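Local coordinates for alcohol dehydrogenase (Thermus sp., PDB 4CPD), which probably catalyses the NAD-dependent interconversion of alcohols with aldehydes or ketones, as a zinc-containing medium-chain dehydrogenase, at residues 87-92 / 103-108. Sequence-based numbering, arbitrary orientation.
Sequences IACGTC and CERGGV. With ZN (zinc ion), chain F.
The four-cysteine zinc site of the GroES-like domain draws residues 87-92 and 103-108 together: Cys89, Cys92 and Cys103 supply three of its thiolates and Cys95, in helix 93-96, the fourth. Cys89 SG lies 2.3 Å from the zinc, Cys92 SG 2.4 Å and Cys103 SG 2.2 Å. The sulphurs come from the two segments by different torsions: Cys103 SG is anti to its backbone N (chi1 176°), whereas Cys89 SG and Cys92 SG each sit between the backbone N and the carbonyl carbon of their own residue. Backbone amides donate to two of the sulphurs, which probably spreads their negative charge. Within 87-92, Cys89 SG accepts N-H bonds from both Thr91 N and Cys92 N; across the contact, Glu104 N gives Cys92 SG a nearly straight bond of 3.4 Å (173° at the hydrogen). This is the structural-type zinc site of the alcohol dehydrogenase family, separate from the Cys38, His59 and Asp152 zinc site. The Arg105 chain, bent at chi3, brings the edge of its guanidinium to Cys89: Cys89 CB lies in the guanidinium plane, and Arg105 NH2 makes a weak hydrogen bond of 3.6 Å to Cys89 SG. Glu104 OE1 approaches Cys92 CB at 3.6 Å beside the same site. A type I turn from Cys103 to Gly106, closed by Gly106 N on Cys103 O, then brings 106-108 alongside Ile87. There Ile87 N donates to Gly107 O at 2.8 Å, while Ile87 CG1 rests 3.5 Å from Gly107 N and Ile87 CD1 lies near Arg105 O. The Ile87 side chain also packs on Leu118 and Pro129.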
ATOM      1  N   ILE A  87     -14.469   5.704  17.973  1.00 38.63           N
ATOM      2  CA  ILE A  87     -15.730   6.340  17.655  1.00 40.38           C
ATOM      3  C   ILE A  87     -15.588   7.209  16.444  1.00 37.43           C
ATOM      4  O   ILE A  87     -14.492   7.613  16.096  1.00 40.45           O
ATOM      5  CB  ILE A  87     -16.277   7.183  18.833  1.00 46.54           C
ATOM      6  CG1 ILE A  87     -15.364   8.374  19.146  1.00 54.92           C
ATOM      7  CG2 ILE A  87     -16.375   6.339  20.087  1.00 46.80           C
ATOM      8  CD1 ILE A  87     -16.089   9.520  19.840  1.00 55.22           C
ATOM      9  N   ALA A  88     -16.726   7.505  15.834  1.00 34.62           N
ATOM     10  CA  ALA A  88     -16.789   8.172  14.565  1.00 36.59           C
ATOM     11  C   ALA A  88     -18.098   8.907  14.476  1.00 38.94           C
ATOM     12  O   ALA A  88     -19.078   8.480  15.059  1.00 44.70           O
ATOM     13  CB  ALA A  88     -16.665   7.184  13.425  1.00 37.14           C
ATOM     14  N   CYS A  89     -18.103  10.006  13.736  1.00 38.11           N
ATOM     15  CA  CYS A  89     -19.185  10.952  13.776  1.00 38.51           C
ATOM     16  C   CYS A  89     -20.171  10.703  12.657  1.00 36.52           C
ATOM     17  O   CYS A  89     -21.338  11.053  12.778  1.00 37.12           O
ATOM     18  CB  CYS A  89     -18.616  12.389  13.678  1.00 42.29           C
ATOM     19  SG  CYS A  89     -18.149  12.938  12.001  1.00 47.71           S
ATOM     20  N   GLY A  90     -19.674  10.210  11.529  1.00 34.56           N
ATOM     21  CA  GLY A  90     -20.518   9.870  10.407  1.00 35.05           C
ATOM     22  C   GLY A  90     -20.774  10.986   9.398  1.00 37.44           C
ATOM     23  O   GLY A  90     -21.432  10.759   8.358  1.00 33.59           O
ATOM     24  N   THR A  91     -20.296  12.194   9.686  1.00 39.18           N
ATOM     25  CA  THR A  91     -20.572  13.335   8.785  1.00 40.59           C
ATOM     26  C   THR A  91     -19.336  14.122   8.342  1.00 38.64           C
ATOM     27  O   THR A  91     -19.400  14.838   7.355  1.00 40.22           O
ATOM     28  CB  THR A  91     -21.660  14.307   9.361  1.00 43.05           C
ATOM     29  OG1 THR A  91     -21.274  14.772  10.672  1.00 43.15           O
ATOM     30  CG2 THR A  91     -23.035  13.614   9.434  1.00 40.37           C
ATOM     31  N   CYS A  92     -18.206  13.989   9.029  1.00 38.73           N
ATOM     32  CA  CYS A  92     -16.997  14.649   8.553  1.00 36.07           C
ATOM     33  C   CYS A  92     -16.509  14.054   7.227  1.00 42.07           C
ATOM     34  O   CYS A  92     -16.909  12.947   6.831  1.00 41.53           O
ATOM     35  CB  CYS A  92     -15.909  14.567   9.592  1.00 34.44           C
ATOM     36  SG  CYS A  92     -15.110  12.989   9.748  1.00 37.10           S
ATOM     37  N   CYS A 103     -11.803   9.772  11.465  1.00 40.46           N
ATOM     38  CA  CYS A 103     -12.874  10.724  11.798  1.00 42.54           C
ATOM     39  C   CYS A 103     -12.273  11.923  12.508  1.00 45.74           C
ATOM     40  O   CYS A 103     -11.421  11.768  13.378  1.00 44.39           O
ATOM     41  CB  CYS A 103     -13.905  10.102  12.716  1.00 41.08           C
ATOM     42  SG  CYS A 103     -15.148  11.295  13.210  1.00 41.61           S
ATOM     43  N   GLU A 104     -12.708  13.110  12.109  1.00 51.40           N
ATOM     44  CA  GLU A 104     -12.188  14.365  12.687  1.00 54.89           C
ATOM     45  C   GLU A 104     -12.615  14.581  14.138  1.00 52.01           C
ATOM     46  O   GLU A 104     -11.906  15.201  14.899  1.00 49.77           O
ATOM     47  CB  GLU A 104     -12.566  15.571  11.815  1.00 53.66           C
ATOM     48  CG  GLU A 104     -11.448  15.946  10.833  1.00 58.21           C
ATOM     49  CD  GLU A 104     -11.964  16.645   9.598  1.00 61.55           C
ATOM     50  OE1 GLU A 104     -13.175  16.969   9.608  1.00 63.08           O
ATOM     51  OE2 GLU A 104     -11.183  16.855   8.626  1.00 62.42           O
ATOM     52  N   ARG A 105     -13.762  14.035  14.514  1.00 53.20           N
ATOM     53  CA  ARG A 105     -14.181  13.964  15.926  1.00 53.99           C
ATOM     54  C   ARG A 105     -13.887  12.577  16.535  1.00 50.93           C
ATOM     55  O   ARG A 105     -14.553  12.124  17.476  1.00 46.98           O
ATOM     56  CB  ARG A 105     -15.666  14.284  16.020  1.00 55.97           C
ATOM     57  CG  ARG A 105     -15.966  15.767  15.857  1.00 59.69           C
ATOM     58  CD  ARG A 105     -17.457  16.033  15.768  1.00 59.37           C
ATOM     59  NE  ARG A 105     -17.807  15.883  14.369  1.00 72.83           N
ATOM     60  CZ  ARG A 105     -17.955  16.869  13.497  1.00 72.89           C
ATOM     61  NH1 ARG A 105     -17.870  18.144  13.889  1.00 69.96           N
ATOM     62  NH2 ARG A 105     -18.230  16.554  12.228  1.00 67.64           N
ATOM     63  N   GLY A 106     -12.878  11.909  15.987  1.00 44.69           N
ATOM     64  CA  GLY A 106     -12.599  10.546  16.354  1.00 42.34           C
ATOM     65  C   GLY A 106     -12.012  10.441  17.731  1.00 37.79           C
ATOM     66  O   GLY A 106     -11.479  11.405  18.229  1.00 44.26           O
ATOM     67  N   GLY A 107     -12.124   9.257  18.330  1.00 37.22           N
ATOM     68  CA  GLY A 107     -11.491   8.937  19.614  1.00 35.91           C
ATOM     69  C   GLY A 107     -11.533   7.461  19.914  1.00 36.19           C
ATOM     70  O   GLY A 107     -12.162   6.719  19.196  1.00 40.83           O
ATOM     71  N   VAL A 108     -10.863   7.054  20.984  1.00 37.66           N
ATOM     72  CA  VAL A 108     -10.852   5.675  21.459  1.00 38.07           C
ATOM     73  C   VAL A 108     -11.247   5.684  22.909  1.00 39.52           C
ATOM     74  O   VAL A 108     -10.664   6.399  23.702  1.00 41.46           O
ATOM     75  CB  VAL A 108      -9.439   5.067  21.414  1.00 39.90           C
ATOM     76  CG1 VAL A 108      -9.451   3.636  21.909  1.00 38.80           C
ATOM     77  CG2 VAL A 108      -8.876   5.145  20.010  1.00 41.41           C
TER
HETATM   78 ZN    ZN F1300     -16.287  11.713  11.407  1.00 38.66          ZN